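Local coordinates for aspartate aminotransferase, cytoplasmic (Schizosaccharomyces pombe 972h-, PDB 6JPK), which catalyses the pyridoxal 5'-phosphate-dependent transfer of the amino group from L-aspartate to 2-oxoglutarate, giving oxaloacetate and L-glutamate, and works as a homodimer, at the interface of chains A and B. Coordinates in Å, arbitrary orientation; residue numbers count along the deposited sequence, not the author numbering. Chains: chain A/B, Aspartate aminotransferase, cytoplasmic.

The interface of chains A and B. Residues chain A 118, 122-123, 215, 246, 248, 269, 272, 276, 280; chain B 2-4, 6, 9.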
# COMPACT_ATOMS: atom_id res chain seq x y z
N PHE A 118 -5.51 -14.38 1.00
CA PHE A 118 -5.44 -15.61 0.22
C PHE A 118 -5.87 -16.82 1.06
O PHE A 118 -6.69 -17.64 0.61
CB PHE A 118 -4.03 -15.84 -0.32
CG PHE A 118 -3.90 -17.15 -1.04
CD1 PHE A 118 -4.31 -17.27 -2.34
CD2 PHE A 118 -3.44 -18.27 -0.37
CE1 PHE A 118 -4.24 -18.49 -3.00
CE2 PHE A 118 -3.37 -19.48 -1.01
CZ PHE A 118 -3.78 -19.59 -2.34
N PHE A 122 -9.06 -19.29 0.11
CA PHE A 122 -8.75 -20.57 -0.52
C PHE A 122 -8.47 -21.68 0.48
O PHE A 122 -8.24 -22.82 0.06
CB PHE A 122 -7.56 -20.39 -1.48
CG PHE A 122 -7.91 -19.55 -2.68
CD1 PHE A 122 -8.59 -20.12 -3.76
CD2 PHE A 122 -7.61 -18.20 -2.72
CE1 PHE A 122 -8.93 -19.35 -4.87
CE2 PHE A 122 -7.95 -17.43 -3.83
CZ PHE A 122 -8.62 -18.01 -4.91
N TYR A 123 -8.51 -21.40 1.78
CA TYR A 123 -8.31 -22.44 2.77
C TYR A 123 -9.41 -22.43 3.84
O TYR A 123 -10.09 -23.44 4.04
CB TYR A 123 -6.94 -22.30 3.43
CG TYR A 123 -6.59 -23.43 4.38
CD1 TYR A 123 -6.31 -24.71 3.89
CD2 TYR A 123 -6.53 -23.21 5.76
CE1 TYR A 123 -5.98 -25.73 4.74
CE2 TYR A 123 -6.19 -24.23 6.61
CZ TYR A 123 -5.92 -25.49 6.11
OH TYR A 123 -5.60 -26.52 6.95
N LEU A 215 -1.12 -25.58 9.11
CA LEU A 215 -0.56 -24.73 8.06
C LEU A 215 0.28 -23.63 8.70
O LEU A 215 -0.19 -22.93 9.60
CB LEU A 215 -1.69 -24.13 7.20
CG LEU A 215 -1.25 -23.07 6.20
CD1 LEU A 215 -0.26 -23.67 5.22
CD2 LEU A 215 -2.46 -22.50 5.46
N ASP A 246 4.34 -27.21 2.04
CA ASP A 246 4.25 -25.83 1.59
C ASP A 246 3.87 -24.91 2.76
O ASP A 246 3.24 -25.35 3.73
CB ASP A 246 3.30 -25.67 0.38
CG ASP A 246 1.98 -26.43 0.50
OD1 ASP A 246 1.96 -27.58 0.99
OD2 ASP A 246 0.94 -25.89 0.02
N PHE A 248 3.94 -20.31 4.11
CA PHE A 248 3.96 -18.89 3.76
C PHE A 248 4.99 -18.14 4.59
O PHE A 248 5.26 -18.49 5.75
CB PHE A 248 2.60 -18.22 3.97
CG PHE A 248 1.52 -18.76 3.09
CD1 PHE A 248 0.89 -19.96 3.40
CD2 PHE A 248 1.11 -18.05 1.96
CE1 PHE A 248 -0.13 -20.46 2.59
CE2 PHE A 248 0.08 -18.54 1.15
CZ PHE A 248 -0.52 -19.75 1.46
N TYR A 269 4.96 -17.52 -0.92
CA TYR A 269 4.40 -18.86 -0.78
C TYR A 269 5.43 -19.83 -1.32
O TYR A 269 5.85 -19.71 -2.48
CB TYR A 269 3.07 -19.00 -1.51
CG TYR A 269 2.57 -20.43 -1.62
CD1 TYR A 269 2.11 -21.13 -0.51
CD2 TYR A 269 2.54 -21.08 -2.85
CE1 TYR A 269 1.64 -22.43 -0.62
CE2 TYR A 269 2.09 -22.38 -2.98
CZ TYR A 269 1.63 -23.06 -1.86
OH TYR A 269 1.16 -24.35 -1.98
N LYS A 272 5.28 -26.70 -3.21
CA LYS A 272 5.96 -27.97 -3.43
C LYS A 272 6.33 -28.17 -4.90
O LYS A 272 7.20 -28.99 -5.19
CB LYS A 272 5.09 -29.13 -2.95
CG LYS A 272 4.94 -29.18 -1.43
CD LYS A 272 3.84 -30.12 -1.02
CE LYS A 272 4.28 -31.56 -1.18
NZ LYS A 272 5.15 -31.97 -0.05
N THR A 276 1.83 -25.44 -8.76
CA THR A 276 1.02 -24.81 -7.71
C THR A 276 1.52 -23.40 -7.39
O THR A 276 0.72 -22.50 -7.09
CB THR A 276 1.04 -25.69 -6.46
OG1 THR A 276 0.54 -26.99 -6.81
CG2 THR A 276 0.19 -25.09 -5.32
N VAL A 280 -1.16 -20.24 -7.29
CA VAL A 280 -1.27 -19.35 -6.14
C VAL A 280 -0.87 -17.93 -6.53
O VAL A 280 -1.55 -16.96 -6.18
CB VAL A 280 -0.40 -19.90 -4.99
CG1 VAL A 280 -0.22 -18.86 -3.88
CG2 VAL A 280 -1.00 -21.18 -4.44
N SER B 2 -1.06 -27.33 -0.96
CA SER B 2 -0.82 -28.60 -1.65
C SER B 2 -0.76 -29.80 -0.73
O SER B 2 -1.35 -30.84 -1.04
CB SER B 2 0.45 -28.58 -2.43
OG SER B 2 0.51 -29.76 -3.23
N ASP B 3 -0.04 -29.69 0.39
CA ASP B 3 -0.53 -30.46 1.52
C ASP B 3 -1.79 -29.82 2.10
O ASP B 3 -2.34 -30.32 3.09
CB ASP B 3 0.56 -30.59 2.60
CG ASP B 3 1.77 -31.41 2.12
OD1 ASP B 3 1.57 -32.46 1.49
OD2 ASP B 3 2.93 -31.00 2.36
N TYR B 4 -2.27 -28.74 1.48
CA TYR B 4 -3.40 -27.97 2.01
C TYR B 4 -4.44 -27.71 0.94
O TYR B 4 -5.25 -26.78 1.09
CB TYR B 4 -2.90 -26.66 2.63
CG TYR B 4 -1.83 -26.93 3.66
CD1 TYR B 4 -0.48 -26.88 3.31
CD2 TYR B 4 -2.17 -27.30 4.95
CE1 TYR B 4 0.51 -27.16 4.24
CE2 TYR B 4 -1.20 -27.58 5.89
CZ TYR B 4 0.14 -27.51 5.54
OH TYR B 4 1.10 -27.80 6.47
N PHE B 6 -4.02 -26.58 -2.17
CA PHE B 6 -3.81 -25.46 -3.08
C PHE B 6 -3.57 -25.89 -4.53
O PHE B 6 -3.68 -25.06 -5.44
CB PHE B 6 -2.64 -24.60 -2.58
CG PHE B 6 -2.92 -23.93 -1.26
CD1 PHE B 6 -4.17 -23.39 -0.99
CD2 PHE B 6 -1.95 -23.88 -0.27
CE1 PHE B 6 -4.43 -22.79 0.24
CE2 PHE B 6 -2.20 -23.28 0.95
CZ PHE B 6 -3.44 -22.74 1.21
N ILE B 9 -6.57 -25.26 -6.90
CA ILE B 9 -6.92 -23.93 -7.36
C ILE B 9 -6.74 -23.84 -8.87
O ILE B 9 -5.78 -24.39 -9.43
CB ILE B 9 -6.04 -22.89 -6.63
CG1 ILE B 9 -6.44 -22.82 -5.15
CG2 ILE B 9 -6.12 -21.54 -7.29
CD1 ILE B 9 -5.50 -21.96 -4.33
O HOH W 1 2.80 -25.42 6.47
O HOH W 2 -7.20 -25.32 -0.09
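The N-terminal arm of chain B, a loop with the short 3-10 helix 6-8, lies on chain A against helices 107-127 and 274-289, the starts of strands 215-220 and 247-252, the end of strand 264-270 and neighbouring loops. This arm exchange, repeated by the two-fold axis, lets each subunit hold on to the other by its N-terminal segment. A:Asp246 receives the arm's beginning. Its CG is staggered between the main-chain N and C (chi1 44°), the most hindered of the three settings, and both carboxylate oxygens present syn lone pairs to backbone nitrogens: A:Asp246 OD1 to B:Asp3 N at 3.0 Å, A:Asp246 OD2 to N of the poorly ordered B:Ser2 at 2.7 Å. The latter is the first modelled residue of the arm; if its nitrogen is a charged amino terminus, the carboxylate would also balance that charge. A:Tyr269 OH donates to A:Asp246 OD2 from above the carboxylate plane, at 2.5 Å, and so helps to fix its rotation. An alanine in place of A:Asp246 would remove both acceptors and would probably loosen the arm's first residues, leaving the A:Tyr269 hydroxyl without this partner. A:Lys272, bent at chi3 and chi4, adds a long, weak salt bridge to B:Asp3.

B:Phe6, an apolar plug, buries 107 Å² against chain A. A:Phe118 CE2 lies over one face of its ring toward the rim, while A:Phe248 meets it tip to tip and the A:Tyr269 hydroxyl borders CD2. B:Tyr4 is flat enough to fit beneath A:Leu215, whose CD1 stands over the ring centre, 3.7 Å from the centroid; the B:Tyr4 hydroxyl (OH) reaches the main-chain A:Asp246 O through water 1. Water 2 similarly links the main-chain oxygens of B:Tyr4 and A:Phe122. Farther along, branched, apolar B:Ile9 extends its CG1 arm (chi2 172°) so that CD1 touches A:Phe122 CD1 and, tip to tip, A:Phe118 CZ at 3.5 Å.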